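Local coordinates for putative glycosylhydrolase (Parabacteroides distasonis, PDB 3S5Q), which is a putative glycoside hydrolase of the 3-keto-disaccharide hydrolase family, with a concanavalin A-like fold, that probably hydrolyses sugar substrates, at residues S36-T48 with L195-I209. Residues are numbered along the deposited sequence; the frame is centred on the assembly and turned at random.
Sequences SVWTFKNGILTAT and LQGKHGESNIWFRNI. With EDO (1,2-ethanediol), chain I.
Leu45 and Phe206 form the antiparallel hydrogen-bonded pair that joins the beta hairpin 38-47 to the strand that contains Phe206, within the larger sheet of a concanavalin A-like beta-sandwich. Two backbone bonds define it: Leu45 N to Phe206 O and Phe206 N to Leu45 O, both 2.8 Å, with N-H...O angles of 167°.

The tightly packed side is the one carrying Leu45 and Phe206. With CG anti to the backbone N (chi1 -172°), Leu45 carries CD2 inward to Leu195 CD1 and Ile209 CD1, each at 3.7 Å from it. Leu195 CD1 also sits over the centre of the Phe206 ring, 3.7 Å above its plane. Leu195 belongs to the second sheet, so this apolar cluster bridges the two layers. Trp38 presents the rim of its benzo ring to Phe206 CE1 and to Gln196 O, while Ala47 CB covers one of its faces; its NE1 bonds to Gln51 O.

The other side, with Ile44, Thr46, Trp205 and Arg207, is partly exposed and rests on a few apolar touches. Ile44 CG2 meets the edge of the Trp205 indole at CD1, 3.8 Å away. Arg207 runs beside Ile44, and its extended chain leads away to a salt bridge from NE to Glu67 and a cation-pi contact with Trp135. Where the pairing ends, Ala47 N is buried without a partner, 4.1 Å from Ile204 O. That carbonyl accepts a hydrogen bond from Thr46 OG1, 2.9 Å from Ile204 O, with the hydroxyl oxygen tilted 25° from the carbonyl plane.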
loop_
_atom_site.group_PDB
_atom_site.type_symbol
_atom_site.label_atom_id
_atom_site.label_comp_id
_atom_site.label_asym_id
_atom_site.label_seq_id
_atom_site.Cartn_x
_atom_site.Cartn_y
_atom_site.Cartn_z
ATOM N N SER A 36 -10.940 -14.842 11.043
ATOM C CA SER A 36 -9.927 -15.370 11.963
ATOM C C SER A 36 -8.592 -14.637 11.774
ATOM O O SER A 36 -7.683 -14.752 12.614
ATOM C CB SER A 36 -9.754 -16.894 11.786
ATOM O OG SER A 36 -8.867 -17.236 10.727
ATOM N N VAL A 37 -8.467 -13.877 10.676
ATOM C CA VAL A 37 -7.219 -13.191 10.351
ATOM C C VAL A 37 -7.299 -11.704 10.642
ATOM O O VAL A 37 -6.395 -11.129 11.261
ATOM C CB VAL A 37 -6.805 -13.393 8.844
ATOM C CG1 VAL A 37 -5.497 -12.593 8.527
ATOM C CG2 VAL A 37 -6.620 -14.880 8.522
ATOM N N TRP A 38 -8.362 -11.068 10.179
ATOM C CA TRP A 38 -8.480 -9.628 10.315
ATOM C C TRP A 38 -9.468 -9.247 11.395
ATOM O O TRP A 38 -10.580 -9.786 11.442
ATOM C CB TRP A 38 -8.910 -9.002 8.987
ATOM C CG TRP A 38 -7.838 -9.109 7.978
ATOM C CD1 TRP A 38 -7.588 -10.175 7.174
ATOM C CD2 TRP A 38 -6.842 -8.127 7.667
ATOM N NE1 TRP A 38 -6.505 -9.942 6.392
ATOM C CE2 TRP A 38 -6.044 -8.671 6.636
ATOM C CE3 TRP A 38 -6.564 -6.833 8.139
ATOM C CZ2 TRP A 38 -4.963 -7.981 6.080
ATOM C CZ3 TRP A 38 -5.484 -6.129 7.582
ATOM C CH2 TRP A 38 -4.696 -6.722 6.553
ATOM N N THR A 39 -9.060 -8.320 12.257
ATOM C CA THR A 39 -9.980 -7.687 13.199
ATOM C C THR A 39 -9.895 -6.171 13.065
ATOM O O THR A 39 -8.861 -5.641 12.699
ATOM C CB THR A 39 -9.654 -8.063 14.639
ATOM O OG1 THR A 39 -8.279 -7.746 14.892
ATOM C CG2 THR A 39 -9.921 -9.593 14.900
ATOM N N PHE A 40 -10.989 -5.492 13.403
ATOM C CA PHE A 40 -11.083 -4.031 13.370
ATOM C C PHE A 40 -11.582 -3.677 14.753
ATOM O O PHE A 40 -12.765 -3.808 15.033
ATOM C CB PHE A 40 -12.080 -3.601 12.285
ATOM C CG PHE A 40 -12.017 -2.137 11.889
ATOM C CD1 PHE A 40 -10.911 -1.336 12.165
ATOM C CD2 PHE A 40 -13.065 -1.591 11.156
ATOM C CE1 PHE A 40 -10.874 -0.009 11.761
ATOM C CE2 PHE A 40 -13.043 -0.266 10.733
ATOM C CZ PHE A 40 -11.944 0.529 11.037
ATOM N N LYS A 41 -10.681 -3.305 15.639
ATOM C CA LYS A 41 -11.044 -3.129 17.022
ATOM C C LYS A 41 -10.403 -1.821 17.479
ATOM O O LYS A 41 -9.234 -1.573 17.178
ATOM C CB LYS A 41 -10.567 -4.362 17.813
ATOM C CG LYS A 41 -10.787 -4.309 19.310
ATOM C CD LYS A 41 -10.147 -5.532 20.011
ATOM C CE LYS A 41 -9.921 -5.262 21.497
ATOM N NZ LYS A 41 -9.144 -6.350 22.169
ATOM N N ASN A 42 -11.194 -0.963 18.132
ATOM C CA ASN A 42 -10.715 0.312 18.724
ATOM C C ASN A 42 -10.109 1.216 17.678
ATOM O O ASN A 42 -9.069 1.862 17.926
ATOM C CB ASN A 42 -9.691 0.061 19.843
ATOM C CG ASN A 42 -10.300 -0.638 21.058
ATOM O OD1 ASN A 42 -11.413 -0.300 21.496
ATOM N ND2 ASN A 42 -9.579 -1.623 21.605
ATOM N N GLY A 43 -10.747 1.203 16.507
ATOM C CA GLY A 43 -10.317 1.927 15.333
ATOM C C GLY A 43 -9.167 1.385 14.474
ATOM O O GLY A 43 -8.823 2.009 13.469
ATOM N N ILE A 44 -8.589 0.250 14.874
ATOM C CA ILE A 44 -7.330 -0.260 14.321
ATOM C C ILE A 44 -7.547 -1.597 13.582
ATOM O O ILE A 44 -8.101 -2.545 14.131
ATOM C CB ILE A 44 -6.270 -0.531 15.428
ATOM C CG1 ILE A 44 -6.049 0.711 16.333
ATOM C CG2 ILE A 44 -4.943 -1.033 14.811
ATOM C CD1 ILE A 44 -5.800 2.047 15.549
ATOM N N LEU A 45 -7.075 -1.664 12.358
ATOM C CA LEU A 45 -7.236 -2.872 11.541
ATOM C C LEU A 45 -5.919 -3.667 11.555
ATOM O O LEU A 45 -4.854 -3.119 11.311
ATOM C CB LEU A 45 -7.609 -2.447 10.135
ATOM C CG LEU A 45 -8.031 -3.489 9.096
ATOM C CD1 LEU A 45 -9.267 -4.286 9.555
ATOM C CD2 LEU A 45 -8.291 -2.738 7.792
ATOM N N THR A 46 -5.986 -4.948 11.875
ATOM C CA THR A 46 -4.791 -5.756 11.951
ATOM C C THR A 46 -5.073 -7.207 11.560
ATOM O O THR A 46 -6.209 -7.678 11.653
ATOM C CB THR A 46 -4.136 -5.660 13.363
ATOM O OG1 THR A 46 -2.888 -6.343 13.347
ATOM C CG2 THR A 46 -5.004 -6.253 14.387
ATOM N N ALA A 47 -4.014 -7.871 11.098
ATOM C CA ALA A 47 -4.051 -9.221 10.551
ATOM C C ALA A 47 -3.086 -10.107 11.371
ATOM O O ALA A 47 -2.028 -9.642 11.786
ATOM C CB ALA A 47 -3.651 -9.184 9.054
ATOM N N THR A 48 -3.446 -11.355 11.631
ATOM C CA THR A 48 -2.513 -12.262 12.347
ATOM C C THR A 48 -1.940 -13.415 11.459
ATOM O O THR A 48 -1.243 -14.307 11.936
ATOM C CB THR A 48 -3.147 -12.765 13.648
ATOM O OG1 THR A 48 -4.467 -13.258 13.371
ATOM C CG2 THR A 48 -3.186 -11.611 14.732
ATOM N N LEU A 195 -5.474 -4.914 1.359
ATOM C CA LEU A 195 -4.323 -4.877 2.230
ATOM C C LEU A 195 -3.759 -6.298 2.406
ATOM O O LEU A 195 -4.476 -7.236 2.792
ATOM C CB LEU A 195 -4.716 -4.318 3.582
ATOM C CG LEU A 195 -5.492 -3.029 3.554
ATOM C CD1 LEU A 195 -5.846 -2.687 4.986
ATOM C CD2 LEU A 195 -4.680 -1.888 2.821
ATOM N N GLN A 196 -2.472 -6.457 2.104
ATOM C CA GLN A 196 -1.810 -7.720 2.328
ATOM C C GLN A 196 -1.830 -7.951 3.843
ATOM O O GLN A 196 -1.834 -7.006 4.603
ATOM C CB GLN A 196 -0.375 -7.708 1.781
ATOM C CG GLN A 196 0.259 -9.124 1.714
ATOM C CD GLN A 196 1.720 -9.167 1.193
ATOM O OE1 GLN A 196 2.313 -8.145 0.790
ATOM N NE2 GLN A 196 2.287 -10.373 1.191
ATOM N N GLY A 197 -1.879 -9.198 4.264
ATOM C CA GLY A 197 -1.733 -9.510 5.686
ATOM C C GLY A 197 -0.268 -9.499 6.122
ATOM O O GLY A 197 0.609 -8.882 5.507
ATOM N N LYS A 198 -0.040 -10.204 7.208
ATOM C CA LYS A 198 1.244 -10.360 7.864
ATOM C C LYS A 198 2.130 -11.356 7.057
ATOM O O LYS A 198 2.054 -12.576 7.258
ATOM C CB LYS A 198 0.884 -10.903 9.258
ATOM C CG LYS A 198 1.907 -10.934 10.354
ATOM C CD LYS A 198 1.337 -11.827 11.487
ATOM C CE LYS A 198 2.303 -12.044 12.660
ATOM N NZ LYS A 198 1.624 -12.633 13.863
ATOM N N HIS A 199 2.954 -10.841 6.143
ATOM C CA HIS A 199 3.841 -11.688 5.301
ATOM C C HIS A 199 5.158 -12.033 6.033
ATOM O O HIS A 199 5.923 -12.898 5.588
ATOM C CB HIS A 199 4.116 -10.979 3.961
ATOM C CG HIS A 199 4.752 -11.839 2.903
ATOM N ND1 HIS A 199 4.102 -12.900 2.304
ATOM C CD2 HIS A 199 5.948 -11.729 2.274
ATOM C CE1 HIS A 199 4.890 -13.433 1.386
ATOM N NE2 HIS A 199 6.010 -12.733 1.339
ATOM N N GLY A 200 5.414 -11.343 7.147
ATOM C CA GLY A 200 6.531 -11.672 8.038
ATOM C C GLY A 200 6.008 -12.377 9.270
ATOM O O GLY A 200 4.866 -12.836 9.288
ATOM N N GLU A 201 6.859 -12.506 10.284
ATOM C CA GLU A 201 6.418 -12.966 11.604
ATOM C C GLU A 201 6.096 -11.776 12.500
ATOM O O GLU A 201 5.694 -11.946 13.633
ATOM C CB GLU A 201 7.461 -13.883 12.271
ATOM C CG GLU A 201 7.329 -15.391 11.888
ATOM C CD GLU A 201 8.019 -16.321 12.887
ATOM O OE1 GLU A 201 8.372 -15.863 14.008
ATOM O OE2 GLU A 201 8.202 -17.520 12.562
ATOM N N SER A 202 6.254 -10.561 11.979
ATOM C CA SER A 202 5.873 -9.369 12.732
ATOM C C SER A 202 4.615 -8.697 12.176
ATOM O O SER A 202 4.241 -8.805 10.973
ATOM C CB SER A 202 7.023 -8.374 12.782
ATOM O OG SER A 202 7.580 -8.261 11.489
ATOM N N ASN A 203 3.988 -7.973 13.088
ATOM C CA ASN A 203 2.653 -7.467 12.882
ATOM C C ASN A 203 2.577 -6.167 12.102
ATOM O O ASN A 203 3.496 -5.361 12.131
ATOM C CB ASN A 203 1.973 -7.308 14.224
ATOM C CG ASN A 203 1.634 -8.632 14.838
ATOM O OD1 ASN A 203 1.107 -9.547 14.176
ATOM N ND2 ASN A 203 1.966 -8.768 16.098
ATOM N N ILE A 204 1.451 -5.994 11.419
ATOM C CA ILE A 204 1.127 -4.763 10.705
ATOM C C ILE A 204 -0.179 -4.218 11.290
ATOM O O ILE A 204 -1.091 -4.992 11.525
ATOM C CB ILE A 204 0.986 -5.010 9.132
ATOM C CG1 ILE A 204 0.732 -3.713 8.395
ATOM C CG2 ILE A 204 -0.139 -6.027 8.758
ATOM C CD1 ILE A 204 1.827 -2.709 8.475
ATOM N N TRP A 205 -0.267 -2.902 11.511
ATOM C CA TRP A 205 -1.527 -2.262 11.952
ATOM C C TRP A 205 -1.882 -1.157 10.972
ATOM O O TRP A 205 -0.991 -0.423 10.534
ATOM C CB TRP A 205 -1.410 -1.675 13.373
ATOM C CG TRP A 205 -1.065 -2.673 14.421
ATOM C CD1 TRP A 205 -1.941 -3.378 15.195
ATOM C CD2 TRP A 205 0.251 -3.078 14.828
ATOM N NE1 TRP A 205 -1.259 -4.216 16.032
ATOM C CE2 TRP A 205 0.091 -4.047 15.842
ATOM C CE3 TRP A 205 1.548 -2.723 14.432
ATOM C CZ2 TRP A 205 1.189 -4.660 16.491
ATOM C CZ3 TRP A 205 2.659 -3.338 15.098
ATOM C CH2 TRP A 205 2.453 -4.291 16.104
ATOM N N PHE A 206 -3.168 -1.036 10.648
ATOM C CA PHE A 206 -3.671 0.055 9.782
ATOM C C PHE A 206 -4.726 0.868 10.530
ATOM O O PHE A 206 -5.402 0.339 11.424
ATOM C CB PHE A 206 -4.343 -0.508 8.532
ATOM C CG PHE A 206 -3.426 -1.248 7.625
ATOM C CD1 PHE A 206 -3.230 -2.635 7.765
ATOM C CD2 PHE A 206 -2.771 -0.585 6.590
ATOM C CE1 PHE A 206 -2.378 -3.343 6.864
ATOM C CE2 PHE A 206 -1.931 -1.286 5.694
ATOM C CZ PHE A 206 -1.741 -2.645 5.822
ATOM N N ARG A 207 -4.847 2.149 10.171
ATOM C CA ARG A 207 -5.971 2.958 10.613
ATOM C C ARG A 207 -6.269 4.104 9.651
ATOM O O ARG A 207 -5.461 4.446 8.749
ATOM C CB ARG A 207 -5.765 3.505 12.026
ATOM C CG ARG A 207 -4.830 4.722 12.102
ATOM C CD ARG A 207 -4.479 5.096 13.557
ATOM N NE ARG A 207 -3.671 6.318 13.562
ATOM C CZ ARG A 207 -3.395 7.062 14.621
ATOM N NH1 ARG A 207 -3.860 6.754 15.829
ATOM N NH2 ARG A 207 -2.634 8.125 14.463
ATOM N N ASN A 208 -7.448 4.693 9.866
ATOM C CA ASN A 208 -7.903 5.836 9.075
ATOM C C ASN A 208 -7.722 5.672 7.554
ATOM O O ASN A 208 -7.214 6.571 6.870
ATOM C CB ASN A 208 -7.242 7.149 9.532
ATOM C CG ASN A 208 -8.117 8.366 9.184
ATOM O OD1 ASN A 208 -9.320 8.216 8.956
ATOM N ND2 ASN A 208 -7.532 9.550 9.171
ATOM N N ILE A 209 -8.143 4.522 7.048
ATOM C CA ILE A 209 -8.059 4.213 5.614
ATOM C C ILE A 209 -9.257 4.838 4.918
ATOM O O ILE A 209 -10.390 4.430 5.153
ATOM C CB ILE A 209 -8.071 2.681 5.293
ATOM C CG1 ILE A 209 -6.997 1.910 6.089
ATOM C CG2 ILE A 209 -7.874 2.456 3.770
ATOM C CD1 ILE A 209 -7.250 0.400 6.198
HETATM C C1 EDO I . -10.761 2.860 8.490
HETATM O O1 EDO I . -9.466 2.279 8.697
HETATM C C2 EDO I . -11.620 1.876 7.706
HETATM O O2 EDO I . -11.682 2.238 6.312
HETATM O O HOH W 1 -9.551 3.316 11.251
#